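Local coordinates for protein endo-1,4-beta-xylanase (PDB 1XWQ) that is an endo-1,4-beta-xylanase of glycoside hydrolase family 8 that cleaves xylan within the chain and probably also acts on related beta-1,4-glucans, at residues 68-73 against 376-381; 74-79 against 123-128; 200-205 against 279-284. The protein carries 1 engineered substitution. All blocks are in the same frame, centred on the assembly; numbering follows the deposited sequence.

Contact 1. Residues 68-73 against 376-381. With XYP (beta-D-xylopyranose), chain B; XYP (beta-D-xylopyranose), chain C.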
loop_
_atom_site.group_PDB
_atom_site.type_symbol
_atom_site.label_atom_id
_atom_site.label_comp_id
_atom_site.label_asym_id
_atom_site.label_seq_id
_atom_site.Cartn_x
_atom_site.Cartn_y
_atom_site.Cartn_z
ATOM N N ASN A 68 4.699 -8.288 16.105
ATOM C CA ASN A 68 6.087 -8.567 15.778
ATOM C C ASN A 68 6.735 -9.407 16.882
ATOM O O ASN A 68 7.113 -8.878 17.933
ATOM C CB ASN A 68 6.842 -7.251 15.564
ATOM C CG ASN A 68 8.188 -7.440 14.892
ATOM O OD1 ASN A 68 8.794 -8.515 14.957
ATOM N ND2 ASN A 68 8.672 -6.383 14.247
ATOM N N PRO A 69 6.842 -10.716 16.650
ATOM C CA PRO A 69 7.468 -11.629 17.620
ATOM C C PRO A 69 8.989 -11.460 17.699
ATOM O O PRO A 69 9.611 -11.877 18.683
ATOM C CB PRO A 69 7.108 -13.014 17.073
ATOM C CG PRO A 69 6.948 -12.806 15.604
ATOM C CD PRO A 69 6.361 -11.426 15.451
ATOM N N ASP A 70 9.576 -10.835 16.682
ATOM C CA ASP A 70 11.031 -10.704 16.601
ATOM C C ASP A 70 11.595 -9.484 17.330
ATOM O O ASP A 70 12.669 -9.570 17.935
ATOM C CB ASP A 70 11.478 -10.723 15.144
ATOM C CG ASP A 70 10.980 -11.949 14.413
ATOM O OD1 ASP A 70 10.055 -11.808 13.579
ATOM O OD2 ASP A 70 11.429 -13.099 14.635
ATOM N N GLU A 71 10.875 -8.364 17.275
ATOM C CA GLU A 71 11.327 -7.117 17.899
ATOM C C GLU A 71 10.280 -6.452 18.794
ATOM O O GLU A 71 10.477 -5.317 19.240
ATOM C CB GLU A 71 11.791 -6.128 16.830
ATOM C CG GLU A 71 13.259 -6.269 16.476
ATOM C CD GLU A 71 13.507 -6.100 14.998
ATOM O OE1 GLU A 71 12.895 -6.849 14.207
ATOM O OE2 GLU A 71 14.311 -5.216 14.628
ATOM N N GLY A 72 9.179 -7.156 19.053
ATOM C CA GLY A 72 8.097 -6.626 19.874
ATOM C C GLY A 72 7.057 -5.909 19.024
ATOM O O GLY A 72 7.397 -5.247 18.045
ATOM N N ASP A 73 5.791 -6.040 19.406
ATOM C CA ASP A 73 4.696 -5.388 18.691
ATOM C C ASP A 73 4.914 -3.887 18.633
ATOM O O ASP A 73 5.307 -3.269 19.621
ATOM C CB ASP A 73 3.369 -5.655 19.396
ATOM C CG ASP A 73 2.999 -7.122 19.420
ATOM O OD1 ASP A 73 3.655 -7.933 18.730
ATOM O OD2 ASP A 73 2.054 -7.548 20.103
ATOM N N GLY A 376 -2.000 -15.641 13.426
ATOM C CA GLY A 376 -0.680 -15.891 13.977
ATOM C C GLY A 376 0.227 -14.676 14.023
ATOM O O GLY A 376 -0.203 -13.547 13.772
ATOM N N ASP A 377 1.495 -14.927 14.337
ATOM C CA ASP A 377 2.453 -13.875 14.666
ATOM C C ASP A 377 2.838 -12.936 13.521
ATOM O O ASP A 377 3.295 -11.816 13.768
ATOM C CB ASP A 377 3.721 -14.494 15.270
ATOM C CG ASP A 377 3.483 -15.101 16.642
ATOM O OD1 ASP A 377 2.479 -14.748 17.308
ATOM O OD2 ASP A 377 4.259 -15.943 17.141
ATOM N N TYR A 378 2.677 -13.389 12.281
ATOM C CA TYR A 378 3.067 -12.579 11.124
ATOM C C TYR A 378 1.893 -12.016 10.323
ATOM O O TYR A 378 2.051 -11.636 9.156
ATOM C CB TYR A 378 4.031 -13.359 10.220
ATOM C CG TYR A 378 5.350 -13.649 10.901
ATOM C CD1 TYR A 378 6.219 -12.611 11.243
ATOM C CD2 TYR A 378 5.716 -14.957 11.235
ATOM C CE1 TYR A 378 7.428 -12.865 11.881
ATOM C CE2 TYR A 378 6.931 -15.223 11.881
ATOM C CZ TYR A 378 7.778 -14.170 12.195
ATOM O OH TYR A 378 8.978 -14.407 12.829
ATOM N N ARG A 379 0.725 -11.929 10.957
ATOM C CA ARG A 379 -0.473 -11.479 10.253
ATOM C C ARG A 379 -0.560 -9.972 9.993
ATOM O O ARG A 379 -1.404 -9.546 9.202
ATOM C CB ARG A 379 -1.745 -11.955 10.960
ATOM C CG ARG A 379 -2.070 -11.249 12.275
ATOM C CD ARG A 379 -3.347 -11.793 12.892
ATOM N NE ARG A 379 -3.748 -11.166 14.146
ATOM C CZ ARG A 379 -3.319 -11.524 15.359
ATOM N NH1 ARG A 379 -2.405 -12.481 15.514
ATOM N NH2 ARG A 379 -3.792 -10.897 16.427
ATOM N N TYR A 380 0.275 -9.163 10.646
ATOM C CA TYR A 380 0.214 -7.719 10.388
ATOM C C TYR A 380 0.358 -7.419 8.900
ATOM O O TYR A 380 -0.531 -6.827 8.291
ATOM C CB TYR A 380 1.258 -6.912 11.178
ATOM C CG TYR A 380 1.475 -5.534 10.582
ATOM C CD1 TYR A 380 0.498 -4.540 10.705
ATOM C CD2 TYR A 380 2.630 -5.234 9.856
ATOM C CE1 TYR A 380 0.674 -3.279 10.141
ATOM C CE2 TYR A 380 2.814 -3.968 9.279
ATOM C CZ TYR A 380 1.829 -3.000 9.427
ATOM O OH TYR A 380 1.997 -1.749 8.868
ATOM N N TYR A 381 1.487 -7.819 8.324
ATOM C CA TYR A 381 1.782 -7.457 6.947
ATOM C C TYR A 381 0.957 -8.295 5.976
ATOM O O TYR A 381 0.343 -7.757 5.045
ATOM C CB TYR A 381 3.284 -7.556 6.664
ATOM C CG TYR A 381 3.706 -6.862 5.390
ATOM C CD1 TYR A 381 3.430 -5.509 5.182
ATOM C CD2 TYR A 381 4.393 -7.552 4.397
ATOM C CE1 TYR A 381 3.811 -4.875 4.010
ATOM C CE2 TYR A 381 4.781 -6.924 3.225
ATOM C CZ TYR A 381 4.484 -5.590 3.033
ATOM O OH TYR A 381 4.865 -4.963 1.866
HETATM O O1 XYP B . 7.291 -16.249 6.306
HETATM C C1 XYP B . 6.481 -15.764 7.362
HETATM C C2 XYP B . 5.616 -14.606 6.910
HETATM C C3 XYP B . 6.486 -13.367 6.641
HETATM C C4 XYP B . 7.416 -13.066 7.822
HETATM C C5 XYP B . 8.166 -14.333 8.243
HETATM O O2 XYP B . 4.895 -14.969 5.748
HETATM O O3 XYP B . 5.675 -12.249 6.343
HETATM O O4 XYP B . 8.376 -12.090 7.471
HETATM O O5 XYP B . 7.259 -15.414 8.430
HETATM C C1 XYP C . 7.290 -5.712 7.002
HETATM C C2 XYP C . 6.763 -4.522 7.758
HETATM C C3 XYP C . 6.328 -3.393 6.829
HETATM C C4 XYP C . 7.364 -3.113 5.740
HETATM C C5 XYP C . 7.780 -4.434 5.101
HETATM O O2 XYP C . 5.669 -4.920 8.551
HETATM O O3 XYP C . 6.097 -2.250 7.624
HETATM O O4 XYP C . 6.847 -2.251 4.745
HETATM O O5 XYP C . 8.241 -5.329 6.105
#

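Contact 2. Residues 74-79 against 123-128. Engineered in segment 74-79: Gln78 (natural residue Glu). With XYP (beta-D-xylopyranose), chain C.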
loop_
_atom_site.group_PDB
_atom_site.type_symbol
_atom_site.label_atom_id
_atom_site.label_comp_id
_atom_site.label_asym_id
_atom_site.label_seq_id
_atom_site.Cartn_x
_atom_site.Cartn_y
_atom_site.Cartn_z
ATOM N N ASP A 74 4.666 -3.299 17.475
ATOM C CA ASP A 74 4.657 -1.848 17.387
ATOM C C ASP A 74 3.464 -1.354 16.587
ATOM O O ASP A 74 2.580 -2.136 16.243
ATOM C CB ASP A 74 5.996 -1.289 16.863
ATOM C CG ASP A 74 6.419 -1.889 15.527
ATOM O OD1 ASP A 74 5.560 -2.111 14.652
ATOM O OD2 ASP A 74 7.610 -2.148 15.262
ATOM N N ILE A 75 3.415 -0.054 16.337
ATOM C CA ILE A 75 2.272 0.549 15.659
ATOM C C ILE A 75 2.826 1.424 14.539
ATOM O O ILE A 75 3.704 2.255 14.781
ATOM C CB ILE A 75 1.427 1.377 16.663
ATOM C CG1 ILE A 75 1.039 0.517 17.885
ATOM C CG2 ILE A 75 0.188 1.968 15.976
ATOM C CD1 ILE A 75 0.495 1.320 19.065
ATOM N N ARG A 76 2.331 1.219 13.320
ATOM C CA ARG A 76 2.941 1.823 12.130
ATOM C C ARG A 76 1.956 2.680 11.346
ATOM O O ARG A 76 0.772 2.348 11.266
ATOM C CB ARG A 76 3.532 0.730 11.232
ATOM C CG ARG A 76 4.617 -0.066 11.929
ATOM C CD ARG A 76 5.308 -1.132 11.090
ATOM N NE ARG A 76 6.333 -1.774 11.913
ATOM C CZ ARG A 76 7.445 -2.335 11.461
ATOM N NH1 ARG A 76 7.708 -2.373 10.159
ATOM N NH2 ARG A 76 8.301 -2.871 12.320
ATOM N N THR A 77 2.444 3.772 10.759
ATOM C CA THR A 77 1.590 4.637 9.942
ATOM C C THR A 77 1.098 3.910 8.698
ATOM O O THR A 77 -0.008 4.151 8.227
ATOM C CB THR A 77 2.302 5.950 9.546
ATOM O OG1 THR A 77 3.612 5.670 9.027
ATOM C CG2 THR A 77 2.558 6.810 10.776
ATOM N N GLN A 78 1.939 3.030 8.172
ATOM C CA GLN A 78 1.593 2.190 7.046
ATOM C C GLN A 78 0.319 1.360 7.310
ATOM O O GLN A 78 -0.660 1.468 6.562
ATOM C CB GLN A 78 2.801 1.323 6.705
ATOM C CG GLN A 78 2.518 0.167 5.829
ATOM C CD GLN A 78 3.661 -0.804 5.822
ATOM O OE1 GLN A 78 3.694 -1.740 6.637
ATOM N NE2 GLN A 78 4.620 -0.588 4.916
ATOM N N GLY A 79 0.322 0.565 8.381
ATOM C CA GLY A 79 -0.848 -0.219 8.749
ATOM C C GLY A 79 -2.057 0.623 9.126
ATOM O O GLY A 79 -3.194 0.290 8.766
ATOM N N ALA A 123 4.958 10.060 12.666
ATOM C CA ALA A 123 5.967 9.167 13.244
ATOM C C ALA A 123 5.670 7.726 12.873
ATOM O O ALA A 123 4.617 7.182 13.240
ATOM C CB ALA A 123 6.003 9.318 14.754
ATOM N N TRP A 124 6.603 7.108 12.155
ATOM C CA TRP A 124 6.339 5.807 11.556
ATOM C C TRP A 124 6.202 4.662 12.543
ATOM O O TRP A 124 5.487 3.696 12.273
ATOM C CB TRP A 124 7.347 5.488 10.450
ATOM C CG TRP A 124 8.586 4.757 10.884
ATOM C CD1 TRP A 124 9.762 5.314 11.314
ATOM C CD2 TRP A 124 8.791 3.338 10.887
ATOM N NE1 TRP A 124 10.679 4.327 11.586
ATOM C CE2 TRP A 124 10.110 3.104 11.340
ATOM C CE3 TRP A 124 7.992 2.233 10.550
ATOM C CZ2 TRP A 124 10.649 1.814 11.466
ATOM C CZ3 TRP A 124 8.525 0.953 10.676
ATOM C CH2 TRP A 124 9.845 0.756 11.134
ATOM N N LYS A 125 6.888 4.763 13.679
ATOM C CA LYS A 125 6.872 3.671 14.644
ATOM C C LYS A 125 6.563 4.134 16.057
ATOM O O LYS A 125 7.344 4.877 16.666
ATOM C CB LYS A 125 8.196 2.913 14.624
ATOM C CG LYS A 125 8.200 1.669 15.503
ATOM C CD LYS A 125 9.619 1.146 15.671
ATOM C CE LYS A 125 9.929 0.036 14.696
ATOM N NZ LYS A 125 11.295 -0.508 14.957
ATOM N N LEU A 126 5.421 3.670 16.562
ATOM C CA LEU A 126 5.029 3.855 17.947
ATOM C C LEU A 126 5.103 2.510 18.663
ATOM O O LEU A 126 5.080 1.460 18.023
ATOM C CB LEU A 126 3.599 4.411 18.024
ATOM C CG LEU A 126 3.378 5.937 18.016
ATOM C CD1 LEU A 126 4.114 6.645 16.888
ATOM C CD2 LEU A 126 1.886 6.269 17.959
ATOM N N LYS A 127 5.204 2.552 19.989
ATOM C CA LYS A 127 5.006 1.375 20.826
ATOM C C LYS A 127 4.245 1.786 22.075
ATOM O O LYS A 127 4.180 2.970 22.408
ATOM C CB LYS A 127 6.343 0.742 21.237
ATOM C CG LYS A 127 6.910 -0.229 20.219
ATOM C CD LYS A 127 8.228 -0.821 20.682
ATOM C CE LYS A 127 8.828 -1.696 19.600
ATOM N NZ LYS A 127 10.040 -2.396 20.080
ATOM N N LEU A 128 3.666 0.802 22.759
ATOM C CA LEU A 128 3.169 1.013 24.112
ATOM C C LEU A 128 4.327 0.734 25.076
ATOM O O LEU A 128 5.053 -0.251 24.905
ATOM C CB LEU A 128 1.974 0.098 24.402
ATOM C CG LEU A 128 0.719 0.170 23.518
ATOM C CD1 LEU A 128 -0.447 -0.518 24.201
ATOM C CD2 LEU A 128 0.344 1.608 23.149
HETATM C C1 XYP C . 7.290 -5.712 7.002
HETATM C C2 XYP C . 6.763 -4.522 7.758
HETATM C C3 XYP C . 6.328 -3.393 6.829
HETATM C C4 XYP C . 7.364 -3.113 5.740
HETATM C C5 XYP C . 7.780 -4.434 5.101
HETATM O O2 XYP C . 5.669 -4.920 8.551
HETATM O O3 XYP C . 6.097 -2.250 7.624
HETATM O O4 XYP C . 6.847 -2.251 4.745
HETATM O O5 XYP C . 8.241 -5.329 6.105
HETATM O O HOH W 1 3.187 4.957 13.968
#

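Contact 3. Residues 200-205 against 279-284. With XYP (beta-D-xylopyranose), chain C; XYP (beta-D-xylopyranose), chain D.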
loop_
_atom_site.group_PDB
_atom_site.type_symbol
_atom_site.label_atom_id
_atom_site.label_comp_id
_atom_site.label_asym_id
_atom_site.label_seq_id
_atom_site.Cartn_x
_atom_site.Cartn_y
_atom_site.Cartn_z
ATOM N N ASP A 200 11.388 4.689 -3.065
ATOM C CA ASP A 200 11.041 3.315 -2.755
ATOM C C ASP A 200 9.904 2.980 -3.722
ATOM O O ASP A 200 8.797 3.506 -3.578
ATOM C CB ASP A 200 10.597 3.235 -1.288
ATOM C CG ASP A 200 10.330 1.810 -0.809
ATOM O OD1 ASP A 200 9.776 1.002 -1.585
ATOM O OD2 ASP A 200 10.620 1.434 0.362
ATOM N N PRO A 201 10.181 2.170 -4.742
ATOM C CA PRO A 201 9.168 1.850 -5.762
ATOM C C PRO A 201 7.786 1.519 -5.191
ATOM O O PRO A 201 6.791 1.951 -5.776
ATOM C CB PRO A 201 9.782 0.649 -6.497
ATOM C CG PRO A 201 11.238 0.923 -6.435
ATOM C CD PRO A 201 11.472 1.521 -5.047
ATOM N N SER A 202 7.727 0.820 -4.062
ATOM C CA SER A 202 6.452 0.442 -3.430
ATOM C C SER A 202 5.594 1.624 -2.971
ATOM O O SER A 202 4.385 1.459 -2.738
ATOM C CB SER A 202 6.679 -0.520 -2.255
ATOM O OG SER A 202 7.110 0.158 -1.087
ATOM N N TYR A 203 6.213 2.799 -2.827
ATOM C CA TYR A 203 5.488 4.013 -2.440
ATOM C C TYR A 203 4.762 4.653 -3.630
ATOM O O TYR A 203 3.922 5.534 -3.454
ATOM C CB TYR A 203 6.439 5.046 -1.827
ATOM C CG TYR A 203 7.143 4.637 -0.542
ATOM C CD1 TYR A 203 6.987 3.359 0.017
ATOM C CD2 TYR A 203 7.966 5.543 0.116
ATOM C CE1 TYR A 203 7.645 3.000 1.205
ATOM C CE2 TYR A 203 8.623 5.205 1.300
ATOM C CZ TYR A 203 8.462 3.935 1.832
ATOM O OH TYR A 203 9.126 3.618 2.998
ATOM N N HIS A 204 5.093 4.213 -4.836
ATOM C CA HIS A 204 4.536 4.819 -6.042
ATOM C C HIS A 204 3.169 4.251 -6.411
ATOM O O HIS A 204 3.054 3.085 -6.784
ATOM C CB HIS A 204 5.529 4.671 -7.191
ATOM C CG HIS A 204 6.705 5.583 -7.071
ATOM N ND1 HIS A 204 6.828 6.729 -7.824
ATOM C CD2 HIS A 204 7.795 5.538 -6.267
ATOM C CE1 HIS A 204 7.951 7.346 -7.500
ATOM N NE2 HIS A 204 8.554 6.647 -6.555
ATOM N N ILE A 205 2.134 5.082 -6.277
ATOM C CA ILE A 205 0.775 4.723 -6.695
ATOM C C ILE A 205 0.243 5.867 -7.550
ATOM O O ILE A 205 -0.450 6.757 -7.046
ATOM C CB ILE A 205 -0.164 4.459 -5.474
ATOM C CG1 ILE A 205 0.501 3.539 -4.441
ATOM C CG2 ILE A 205 -1.497 3.860 -5.939
ATOM C CD1 ILE A 205 0.676 4.172 -3.081
ATOM N N GLU A 279 12.056 -7.699 -1.790
ATOM C CA GLU A 279 11.703 -8.137 -0.447
ATOM C C GLU A 279 10.300 -7.630 -0.107
ATOM O O GLU A 279 9.494 -7.382 -1.001
ATOM C CB GLU A 279 12.752 -7.661 0.579
ATOM C CG GLU A 279 13.223 -6.215 0.415
ATOM C CD GLU A 279 12.076 -5.216 0.391
ATOM O OE1 GLU A 279 11.701 -4.697 1.465
ATOM O OE2 GLU A 279 11.534 -4.961 -0.710
ATOM N N PHE A 280 10.039 -7.443 1.182
ATOM C CA PHE A 280 8.699 -7.141 1.687
ATOM C C PHE A 280 8.041 -5.885 1.106
ATOM O O PHE A 280 6.877 -5.931 0.722
ATOM C CB PHE A 280 8.718 -7.147 3.225
ATOM C CG PHE A 280 9.444 -8.338 3.798
ATOM C CD1 PHE A 280 10.778 -8.236 4.190
ATOM C CD2 PHE A 280 8.809 -9.576 3.887
ATOM C CE1 PHE A 280 11.463 -9.347 4.688
ATOM C CE2 PHE A 280 9.486 -10.698 4.383
ATOM C CZ PHE A 280 10.813 -10.580 4.782
ATOM N N ASP A 281 8.778 -4.775 1.040
ATOM C CA ASP A 281 8.284 -3.570 0.364
ATOM C C ASP A 281 7.989 -3.876 -1.109
ATOM O O ASP A 281 6.902 -3.579 -1.608
ATOM C CB ASP A 281 9.322 -2.446 0.426
ATOM C CG ASP A 281 9.293 -1.670 1.731
ATOM O OD1 ASP A 281 8.916 -2.232 2.790
ATOM O OD2 ASP A 281 9.654 -0.477 1.782
ATOM N N ALA A 282 8.964 -4.478 -1.793
ATOM C CA ALA A 282 8.868 -4.729 -3.235
ATOM C C ALA A 282 7.660 -5.569 -3.662
ATOM O O ALA A 282 7.188 -5.423 -4.792
ATOM C CB ALA A 282 10.153 -5.334 -3.774
ATOM N N TRP A 283 7.158 -6.430 -2.768
ATOM C CA TRP A 283 5.953 -7.221 -3.055
ATOM C C TRP A 283 4.843 -6.335 -3.599
ATOM O O TRP A 283 4.089 -6.744 -4.488
ATOM C CB TRP A 283 5.378 -7.858 -1.792
ATOM C CG TRP A 283 6.173 -8.918 -1.126
ATOM C CD1 TRP A 283 7.356 -9.475 -1.543
ATOM C CD2 TRP A 283 5.832 -9.563 0.097
ATOM N NE1 TRP A 283 7.772 -10.421 -0.635
ATOM C CE2 TRP A 283 6.851 -10.495 0.382
ATOM C CE3 TRP A 283 4.760 -9.440 1.000
ATOM C CZ2 TRP A 283 6.837 -11.292 1.524
ATOM C CZ3 TRP A 283 4.748 -10.229 2.136
ATOM C CH2 TRP A 283 5.780 -11.145 2.389
ATOM N N ARG A 284 4.748 -5.126 -3.035
ATOM C CA ARG A 284 3.652 -4.201 -3.320
ATOM C C ARG A 284 3.726 -3.540 -4.689
ATOM O O ARG A 284 2.712 -3.032 -5.181
ATOM C CB ARG A 284 3.586 -3.104 -2.252
ATOM C CG ARG A 284 3.369 -3.622 -0.851
ATOM C CD ARG A 284 2.743 -2.622 0.092
ATOM N NE ARG A 284 3.488 -1.364 0.233
ATOM C CZ ARG A 284 4.507 -1.182 1.070
ATOM N NH1 ARG A 284 4.952 -2.181 1.814
ATOM N NH2 ARG A 284 5.086 0.002 1.153
HETATM C C1 XYP C . 7.290 -5.712 7.002
HETATM C C2 XYP C . 6.763 -4.522 7.758
HETATM C C3 XYP C . 6.328 -3.393 6.829
HETATM C C4 XYP C . 7.364 -3.113 5.740
HETATM C C5 XYP C . 7.780 -4.434 5.101
HETATM O O2 XYP C . 5.669 -4.920 8.551
HETATM O O3 XYP C . 6.097 -2.250 7.624
HETATM O O4 XYP C . 6.847 -2.251 4.745
HETATM O O5 XYP C . 8.241 -5.329 6.105
HETATM C C1 XYP D . 8.040 -10.773 7.954
HETATM C C2 XYP D . 9.334 -10.000 8.071
HETATM C C3 XYP D . 9.086 -8.541 8.450
HETATM C C4 XYP D . 8.062 -7.917 7.511
HETATM C C5 XYP D . 6.810 -8.799 7.478
HETATM O O2 XYP D . 10.167 -10.577 9.052
HETATM O O3 XYP D . 10.301 -7.820 8.400
HETATM O O4 XYP D . 7.771 -6.629 8.006
HETATM O O5 XYP D . 7.145 -10.139 7.136
HETATM O O HOH W 2 2.478 1.047 -0.693
HETATM O O HOH W 3 9.536 1.069 3.806
#

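Contact 1. Residues 68-73 against 376-381
Pro69 pushes its ring into the angle between Asp377 and Tyr378, and the apolar packing is tight there: CG of Pro69 lies 3.7 Å from CB of Asp377 and 3.8 Å from CE1 of Tyr378. Next to this apolar patch, the phenol OH of Tyr378 donates to the syn lone pair of Asp70 OD1 over 2.9 Å. The carboxylate sits at the edge of the ring, their planes only 21° apart. CG of Tyr378 stands anti to the carbonyl carbon, beside the backbone N (chi1 -65°), and the ring extends from there to the 68-73 loop. The contact joins that loop, between strands 58-66 and 74-76, to the start of helix 379-392, a late helix of the (alpha/alpha)6 barrel characteristic of family 8. Tyr378 occupies the N-cap position, within a type I turn from Gly376 to Arg379. One ring face carries the xylose of chain B, whose O5 is 3.2 Å from CD2 of Tyr378. Replacing this ring by an alanine is likely to leave Asp70 OD1 without its hydroxyl partner and the chain B sugar without the aromatic surface on that side. The outer side is looser and exposed: OD2 of Asp377 comes no closer to Pro69 than 4.1 Å, at CB. Inside the loop, Asn68 OD1 accepts from the backbone N of Asp70 and of Glu71 on the same face of its amide, an Asx turn extended to an Asx motif, while OD1 of Asp73 takes the N-H of Asn68 at 2.8 Å.

Contact 2. Residues 74-79 against 123-128
Ile75 and Leu126 form an antiparallel hydrogen-bonded pair, joining strands 74-76 and 123-128 as neighbours in a five-stranded antiparallel sheet. Ile75 N reaches Leu126 O over 2.8 Å, and Leu126 N returns a bond of the same length to Ile75 O. Ile75 O also accepts from a water that donates to Ala123 O as well, bridging the strands where the chain turns a corner at Trp124. There the pairing gives way to a weak bond from Thr77 N to Trp124 O. On the face bearing Arg76, its guanidinium grips Asp74 side-on, NE to OD1 at 2.9 Å and NH2 to OD2 at 3.1 Å, which fixes its rotation. The indole of Trp124 stands edge-on over one face of this group, planes 83° apart, with CZ3 3.5 Å from CZ of Arg76. Lys125 NZ stays 4.0 Å from Asp74 OD2, beyond a salt bridge, and Lys127 NZ is taken by the backbone O of Glu71. The remaining NH1 of Arg76 donates to O3 of the chain C xylose. That hydroxyl in turn donates to OE1 of the engineered Gln78, whose NE2 reaches the sugar's O4 over 2.8 Å.

Contact 3. Residues 200-205 against 279-284
Two carboxylates meet here at remarkably short range, OD2 of Asp200 standing 2.6 Å from OD2 of Asp281 with their planes only 30° apart. The other oxygens face different ways. Asp200 OD1 is gripped twice by Ser202, through OG from above the carboxylate plane at 2.8 Å and through the backbone N, the latter bond closing an Asx turn at the start of the 3-10 segment 201-203. Asp281 OD1 accepts from O4 of the chain C xylose, also at 2.8 Å, which places the acid pair at the end of the bound sugar chain. Asp200 therefore lies in a second shell behind a residue that touches the ligand, and a water between Tyr203 OH and Asp281 OD2 adds to this polar group. With CG of Asp200 anti to the backbone N (chi1 -175°), the carboxylate reaches across to Asp281. Ser202 packs its CB and OG over one face of the Arg284 guanidinium; OG is 3.0 Å from NH2, but the angle is too poor for a hydrogen bond. Arg284 NH1 gives O4 of the chain C xylose only a weak bond, at 3.5 Å, and its NE reaches Ser202 O through a water. Beyond the contact, NH1 bonds to Tyr381 OH on helix 379-392 and NH2 forms a salt bridge with Asp144 on helix 143-160, against which Tyr203 also packs, while His204 leans on helix 219-243.

All three contacts touch one bound sugar chain, in which the xylose units run B, D, C through linkages between O4 of one unit and C1 of the next. Contact 1 meets unit B through Tyr378 and unit C through Tyr380 and Tyr381; contacts 2 and 3, centres about 18 Å apart, also reach unit C, and Phe280 of contact 3 lies against unit D. Helix 379-392 connects the set. Tyr380 OH is 2.8 Å from OE1 of the engineered Gln78 in contact 2, and Tyr381 OH is 2.5 Å from Phe280 O in contact 3, both probable hydrogen bonds. Along the chain, contact 1 encloses the other two, which follow in series.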